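Side-chain contact in microtubule-associated protein 1A/1B, light chain 3, putative (PDB 3H9D), which probably becomes conjugated to phospholipid as a ubiquitin-like protein of the ATG8 family and acts in autophagy at membranes: residues Ser6-Lys9 with Met10-Phe14. Numbering follows the deposited sequence.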
loop_
_atom_site.group_PDB
_atom_site.type_symbol
_atom_site.label_atom_id
_atom_site.label_comp_id
_atom_site.label_asym_id
_atom_site.label_seq_id
_atom_site.Cartn_x
_atom_site.Cartn_y
_atom_site.Cartn_z
ATOM N N SER A 6 0.972 5.995 -1.224
ATOM C CA SER A 6 0.861 6.469 0.155
ATOM C C SER A 6 1.694 5.632 1.140
ATOM O O SER A 6 1.517 4.407 1.249
ATOM C CB SER A 6 -0.612 6.491 0.571
ATOM O OG SER A 6 -0.752 6.723 1.957
ATOM N N LYS A 7 2.601 6.301 1.853
ATOM C CA LYS A 7 3.376 5.652 2.907
ATOM C C LYS A 7 2.497 5.280 4.097
ATOM O O LYS A 7 2.769 4.290 4.793
ATOM C CB LYS A 7 4.541 6.531 3.368
ATOM C CG LYS A 7 5.733 6.598 2.415
ATOM C CD LYS A 7 6.939 7.152 3.163
ATOM C CE LYS A 7 7.977 7.759 2.236
ATOM N NZ LYS A 7 8.657 8.924 2.912
ATOM N N TYR A 8 1.444 6.064 4.317
ATOM C CA TYR A 8 0.475 5.799 5.393
ATOM C C TYR A 8 -0.379 4.558 5.118
ATOM O O TYR A 8 -0.556 3.705 5.986
ATOM C CB TYR A 8 -0.437 7.020 5.647
ATOM C CG TYR A 8 -1.324 6.862 6.866
ATOM C CD1 TYR A 8 -0.916 7.354 8.119
ATOM C CD2 TYR A 8 -2.557 6.207 6.781
ATOM C CE1 TYR A 8 -1.712 7.207 9.238
ATOM C CE2 TYR A 8 -3.367 6.057 7.894
ATOM C CZ TYR A 8 -2.937 6.558 9.123
ATOM O OH TYR A 8 -3.730 6.411 10.243
ATOM N N LYS A 9 -0.936 4.466 3.918
ATOM C CA LYS A 9 -1.681 3.274 3.541
ATOM C C LYS A 9 -0.854 1.996 3.769
ATOM O O LYS A 9 -1.342 1.038 4.354
ATOM C CB LYS A 9 -2.125 3.376 2.090
ATOM C CG LYS A 9 -2.991 2.227 1.636
ATOM C CD LYS A 9 -3.540 2.466 0.248
ATOM C CE LYS A 9 -4.913 3.085 0.295
ATOM N NZ LYS A 9 -5.653 2.744 -0.958
ATOM N N MET A 10 0.399 2.027 3.324
ATOM C CA MET A 10 1.325 0.894 3.360
ATOM C C MET A 10 1.589 0.378 4.787
ATOM O O MET A 10 1.640 -0.842 5.030
ATOM C CB MET A 10 2.639 1.322 2.696
ATOM C CG MET A 10 3.675 0.225 2.489
ATOM S SD MET A 10 3.152 -1.024 1.289
ATOM C CE MET A 10 4.698 -1.293 0.436
ATOM N N SER A 11 1.731 1.315 5.722
ATOM C CA SER A 11 2.163 1.002 7.077
ATOM C C SER A 11 1.015 0.731 8.045
ATOM O O SER A 11 1.250 0.406 9.200
ATOM C CB SER A 11 3.121 2.087 7.611
ATOM O OG SER A 11 2.530 3.374 7.549
ATOM N N HIS A 12 -0.221 0.826 7.574
ATOM C CA HIS A 12 -1.390 0.546 8.415
ATOM C C HIS A 12 -2.319 -0.410 7.684
ATOM O O HIS A 12 -2.501 -0.288 6.482
ATOM C CB HIS A 12 -2.141 1.838 8.775
ATOM C CG HIS A 12 -1.273 2.894 9.383
ATOM N ND1 HIS A 12 -1.309 3.208 10.724
ATOM C CD2 HIS A 12 -0.336 3.703 8.834
ATOM C CE1 HIS A 12 -0.435 4.167 10.975
ATOM N NE2 HIS A 12 0.177 4.477 9.847
ATOM N N THR A 13 -2.892 -1.371 8.405
ATOM C CA THR A 13 -3.767 -2.361 7.770
ATOM C C THR A 13 -5.103 -1.732 7.428
ATOM O O THR A 13 -5.577 -0.835 8.140
ATOM C CB THR A 13 -3.999 -3.628 8.625
ATOM O OG1 THR A 13 -4.823 -3.309 9.753
ATOM C CG2 THR A 13 -2.679 -4.248 9.092
ATOM N N PHE A 14 -5.694 -2.212 6.333
ATOM C CA PHE A 14 -6.966 -1.713 5.849
ATOM C C PHE A 14 -8.046 -1.706 6.925
ATOM O O PHE A 14 -8.752 -0.711 7.079
ATOM C CB PHE A 14 -7.433 -2.495 4.611
ATOM C CG PHE A 14 -8.832 -2.162 4.194
ATOM C CD1 PHE A 14 -9.094 -1.022 3.449
ATOM C CD2 PHE A 14 -9.894 -2.972 4.581
ATOM C CE1 PHE A 14 -10.390 -0.690 3.096
ATOM C CE2 PHE A 14 -11.193 -2.659 4.225
ATOM C CZ PHE A 14 -11.443 -1.514 3.478
#
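Tyr8, in the short helix 7-11, and His12, in the segment that follows it, lay their rings face to face, the centroids 3.9 Å apart and the planes inclined by 18°. The imidazole rests on one face of the phenol ring, with His12 CD2 over its centre, while Tyr8 CE1 lies off toward the rim of the imidazole and comes within 3.4 Å of His12 NE2. His12 CG lies beside its own backbone N and anti to the carbonyl carbon (chi1 -53°), which turns the ring back along the chain over Tyr8. The two side chains cross at roughly a right angle, yet their flat groups overlap. Two planar rings suit these places because one can cover the other as the chain leaves the helix.

Hydrogen bonds secure both ends of the turn. At the start, Ser6 is the N-cap: its short side chain reaches forward, and OG accepts an almost straight bond from Lys9 N, 3.0 Å long, and also bonds to Glu37. Met10 N closes the first turn with a weak bond to Ser6 O. Toward the other end, Lys7 O receives both Ser11 N, at 3.3 Å, and Ser11 OG, at 2.9 Å. A chi1 of 56° sets that hydroxyl between the backbone N and the carbonyl carbon, turned back toward Lys7 O, so one small serine gives two donors to one acceptor.

The charged end of Lys9 leads elsewhere, to a salt bridge with Asp103 and a cation-pi contact with Tyr109, tying the first of the two N-terminal helices to the ubiquitin-like part. Met10 instead packs on Pro89 of the second subunit. The N-cap and the doubly bonded Lys7 O thus secure the helix from within, Glu37 and Asp103 anchor it to the fold, and the stack joins it to the segment that leaves it.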